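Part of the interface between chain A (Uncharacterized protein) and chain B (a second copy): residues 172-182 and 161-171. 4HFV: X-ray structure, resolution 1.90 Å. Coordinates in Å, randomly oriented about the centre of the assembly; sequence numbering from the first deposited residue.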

# COMPACT_ATOMS: atom_id res chain seq x y z
N VAL A 172 3.23 6.96 -1.37
CA VAL A 172 2.91 5.85 -2.24
C VAL A 172 1.38 5.65 -2.30
O VAL A 172 0.82 5.54 -3.39
CB VAL A 172 3.59 4.53 -1.75
CG1 VAL A 172 3.06 3.30 -2.48
CG2 VAL A 172 5.07 4.62 -1.91
N HIS A 173 0.72 5.63 -1.13
CA HIS A 173 -0.73 5.41 -1.09
C HIS A 173 -1.47 6.48 -1.94
O HIS A 173 -2.41 6.17 -2.69
CB HIS A 173 -1.25 5.46 0.33
CG HIS A 173 -2.72 5.25 0.42
ND1 HIS A 173 -3.35 4.15 -0.12
CD2 HIS A 173 -3.70 6.00 0.99
CE1 HIS A 173 -4.65 4.23 0.12
NE2 HIS A 173 -4.88 5.35 0.77
N LYS A 174 -1.05 7.74 -1.79
CA LYS A 174 -1.67 8.87 -2.49
C LYS A 174 -1.39 8.76 -3.99
O LYS A 174 -2.30 8.92 -4.82
CB LYS A 174 -1.15 10.20 -1.92
CG LYS A 174 -1.75 11.46 -2.58
CD LYS A 174 -1.50 12.69 -1.74
CE LYS A 174 -2.39 13.87 -2.15
NZ LYS A 174 -1.95 14.48 -3.43
N LEU A 175 -0.15 8.42 -4.33
CA LEU A 175 0.21 8.24 -5.73
C LEU A 175 -0.59 7.12 -6.40
O LEU A 175 -1.15 7.32 -7.51
CB LEU A 175 1.74 8.05 -5.89
CG LEU A 175 2.61 9.29 -5.61
CD1 LEU A 175 4.03 8.83 -5.36
CD2 LEU A 175 2.58 10.26 -6.77
N ARG A 176 -0.73 5.97 -5.73
CA ARG A 176 -1.53 4.88 -6.26
C ARG A 176 -3.00 5.27 -6.40
O ARG A 176 -3.64 4.92 -7.40
CB ARG A 176 -1.37 3.61 -5.41
CG ARG A 176 -0.06 2.96 -5.70
CD ARG A 176 0.22 1.72 -4.92
NE ARG A 176 1.59 1.25 -5.19
CZ ARG A 176 2.22 0.36 -4.42
NH1 ARG A 176 1.60 -0.16 -3.38
NH2 ARG A 176 3.46 -0.02 -4.70
N HIS A 177 -3.50 6.04 -5.44
CA HIS A 177 -4.85 6.60 -5.54
C HIS A 177 -4.99 7.42 -6.82
O HIS A 177 -5.95 7.26 -7.59
CB HIS A 177 -5.15 7.43 -4.28
CG HIS A 177 -6.55 7.97 -4.22
ND1 HIS A 177 -7.53 7.38 -3.45
CD2 HIS A 177 -7.11 9.05 -4.81
CE1 HIS A 177 -8.65 8.07 -3.58
NE2 HIS A 177 -8.43 9.08 -4.40
N GLU A 178 -4.02 8.31 -7.06
CA GLU A 178 -4.12 9.23 -8.19
C GLU A 178 -4.05 8.50 -9.52
O GLU A 178 -4.73 8.86 -10.48
CB GLU A 178 -3.04 10.30 -8.11
CG GLU A 178 -3.16 11.17 -6.89
CD GLU A 178 -2.03 12.18 -6.76
OE1 GLU A 178 -1.15 12.21 -7.66
OE2 GLU A 178 -2.02 12.94 -5.76
N ILE A 179 -3.23 7.46 -9.57
CA ILE A 179 -3.10 6.63 -10.77
C ILE A 179 -4.41 5.95 -11.13
O ILE A 179 -4.82 5.88 -12.31
CB ILE A 179 -1.98 5.59 -10.57
CG1 ILE A 179 -0.61 6.29 -10.67
CG2 ILE A 179 -2.04 4.46 -11.59
CD1 ILE A 179 0.53 5.42 -10.16
N ILE A 180 -5.05 5.42 -10.11
CA ILE A 180 -6.40 4.84 -10.27
C ILE A 180 -7.39 5.87 -10.79
O ILE A 180 -8.12 5.62 -11.76
CB ILE A 180 -6.89 4.23 -8.95
CG1 ILE A 180 -6.22 2.87 -8.74
CG2 ILE A 180 -8.42 4.00 -8.96
CD1 ILE A 180 -6.20 2.43 -7.28
N ILE A 181 -7.40 7.03 -10.15
CA ILE A 181 -8.32 8.06 -10.55
C ILE A 181 -8.09 8.50 -12.02
O ILE A 181 -9.04 8.77 -12.76
CB ILE A 181 -8.23 9.29 -9.62
CG1 ILE A 181 -8.70 8.92 -8.20
CG2 ILE A 181 -9.06 10.44 -10.19
CD1 ILE A 181 -10.16 8.57 -8.09
N ALA A 182 -6.83 8.57 -12.41
CA ALA A 182 -6.49 9.08 -13.74
C ALA A 182 -6.86 8.05 -14.81
O ALA A 182 -7.33 8.42 -15.87
CB ALA A 182 -5.02 9.43 -13.81
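Chain B (161-171) VVDDILELSDR

The apolar centre of the contact is built around I180(A) and L166(B). I180(A) directs its CA-to-CB bond toward chain B and is held in the m, t rotamer; its CG2 lies 3.6 Å from CD2 of L166(B) and equally 3.6 Å from CG1 of V162(B), while its CD1 reaches to 4.1 Å from CG2 of I165(B). One isoleucine is thus received by three aliphatic side chains spaced along the facing helix. L166(B) leaves its backbone sideways, yet its end comes nearer to chain A, where CD1 packs 3.9 Å from CD1 of I181(A).

These contacts follow from the arrangement of the backbones. Chain B is helical throughout 161-171, with the regular i to i+4 hydrogen bonds of an α-helix, and it runs antiparallel to helix 172-182 of chain A, at 179° between their N-to-C directions. The axes approach to 10.9 Å, a separation that side chains must bridge. In this register V162(B) falls opposite I180(A), L166(B) opposite H177(A) and D170(B) opposite H173(A), so the contact becomes more polar toward the C-terminal end of the chain B stretch.

H177(A) marks the transition. CD2 of L166(B) lies over one face of its imidazole, 3.4 Å from ND1, and the same ND1 is joined through water 2, at 2.7 Å, to OD1 of D170(B), which accepts a hydrogen bond from that water at 2.8 Å. At the polar edge H173(A), with chi1 t, points toward chain B, and its NE2 donates a 2.8 Å hydrogen bond to OD1 of D170(B). S169(B) also approaches the edge of this ring, its OG 3.1 Å from CE1. Water 1 links that OG, at 2.9 Å, to the backbone O of H173(A), also at 2.9 Å.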

# COMPACT_ATOMS: atom_id res chain seq x y z
N VAL B 161 -16.93 -0.82 -8.73
CA VAL B 161 -15.81 -1.65 -8.35
C VAL B 161 -14.58 -0.78 -8.06
O VAL B 161 -13.79 -1.07 -7.15
CB VAL B 161 -15.54 -2.73 -9.40
CG1 VAL B 161 -15.06 -2.11 -10.76
CG2 VAL B 161 -14.53 -3.76 -8.92
N VAL B 162 -14.43 0.34 -8.78
CA VAL B 162 -13.27 1.21 -8.51
C VAL B 162 -13.38 1.89 -7.16
O VAL B 162 -12.39 1.99 -6.44
CB VAL B 162 -13.05 2.27 -9.62
CG1 VAL B 162 -11.91 3.19 -9.27
CG2 VAL B 162 -12.78 1.59 -10.93
N ASP B 163 -14.58 2.34 -6.80
CA ASP B 163 -14.81 2.90 -5.47
C ASP B 163 -14.40 1.88 -4.41
O ASP B 163 -13.78 2.21 -3.42
CB ASP B 163 -16.28 3.25 -5.27
CG ASP B 163 -16.66 4.59 -5.90
OD1 ASP B 163 -15.75 5.37 -6.28
OD2 ASP B 163 -17.86 4.87 -6.00
N ASP B 164 -14.76 0.63 -4.63
CA ASP B 164 -14.39 -0.44 -3.70
C ASP B 164 -12.87 -0.69 -3.64
O ASP B 164 -12.30 -0.88 -2.55
CB ASP B 164 -15.16 -1.73 -4.08
CG ASP B 164 -16.30 -2.03 -3.14
OD1 ASP B 164 -16.71 -1.16 -2.32
OD2 ASP B 164 -16.83 -3.15 -3.27
N ILE B 165 -12.20 -0.68 -4.78
CA ILE B 165 -10.73 -0.79 -4.78
C ILE B 165 -10.05 0.33 -3.98
O ILE B 165 -9.20 0.05 -3.14
CB ILE B 165 -10.21 -0.85 -6.20
CG1 ILE B 165 -10.56 -2.22 -6.78
CG2 ILE B 165 -8.65 -0.63 -6.25
CD1 ILE B 165 -10.61 -2.25 -8.30
N LEU B 166 -10.47 1.58 -4.19
CA LEU B 166 -9.95 2.71 -3.42
C LEU B 166 -10.23 2.57 -1.94
O LEU B 166 -9.35 2.77 -1.10
CB LEU B 166 -10.56 4.03 -3.92
CG LEU B 166 -10.18 4.39 -5.37
CD1 LEU B 166 -11.10 5.42 -5.93
CD2 LEU B 166 -8.72 4.87 -5.45
N GLU B 167 -11.47 2.19 -1.60
CA GLU B 167 -11.83 2.05 -0.20
C GLU B 167 -11.00 0.94 0.46
O GLU B 167 -10.45 1.13 1.54
CB GLU B 167 -13.32 1.76 -0.05
CG GLU B 167 -13.72 1.34 1.37
CD GLU B 167 -13.60 2.43 2.40
OE1 GLU B 167 -13.83 3.62 2.06
OE2 GLU B 167 -13.27 2.09 3.56
N LEU B 168 -10.89 -0.21 -0.20
CA LEU B 168 -10.13 -1.33 0.32
C LEU B 168 -8.66 -0.93 0.49
O LEU B 168 -8.00 -1.26 1.49
CB LEU B 168 -10.26 -2.55 -0.60
CG LEU B 168 -11.65 -3.25 -0.49
CD1 LEU B 168 -11.81 -4.23 -1.60
CD2 LEU B 168 -11.74 -3.97 0.85
N SER B 169 -8.17 -0.18 -0.49
CA SER B 169 -6.82 0.32 -0.40
C SER B 169 -6.66 1.29 0.77
O SER B 169 -5.68 1.22 1.52
CB SER B 169 -6.46 0.97 -1.74
OG SER B 169 -5.38 1.80 -1.59
N ASP B 170 -7.65 2.13 1.01
CA ASP B 170 -7.56 3.01 2.15
C ASP B 170 -7.53 2.24 3.47
O ASP B 170 -6.78 2.58 4.39
CB ASP B 170 -8.73 4.00 2.20
CG ASP B 170 -8.71 4.98 1.06
OD1 ASP B 170 -7.64 5.18 0.45
OD2 ASP B 170 -9.78 5.59 0.81
N ARG B 171 -8.37 1.21 3.60
CA ARG B 171 -8.41 0.48 4.85
C ARG B 171 -7.10 -0.26 5.12
O ARG B 171 -6.60 -0.26 6.25
CB ARG B 171 -9.59 -0.50 4.86
CG ARG B 171 -10.91 0.18 4.78
CD ARG B 171 -12.06 -0.89 4.79
NE ARG B 171 -13.36 -0.22 4.73
CZ ARG B 171 -14.45 -0.63 5.34
NH1 ARG B 171 -14.42 -1.73 6.09
NH2 ARG B 171 -15.57 0.06 5.22
O HOH W 1 -4.41 4.09 -3.08
O HOH W 2 -7.02 4.98 -2.30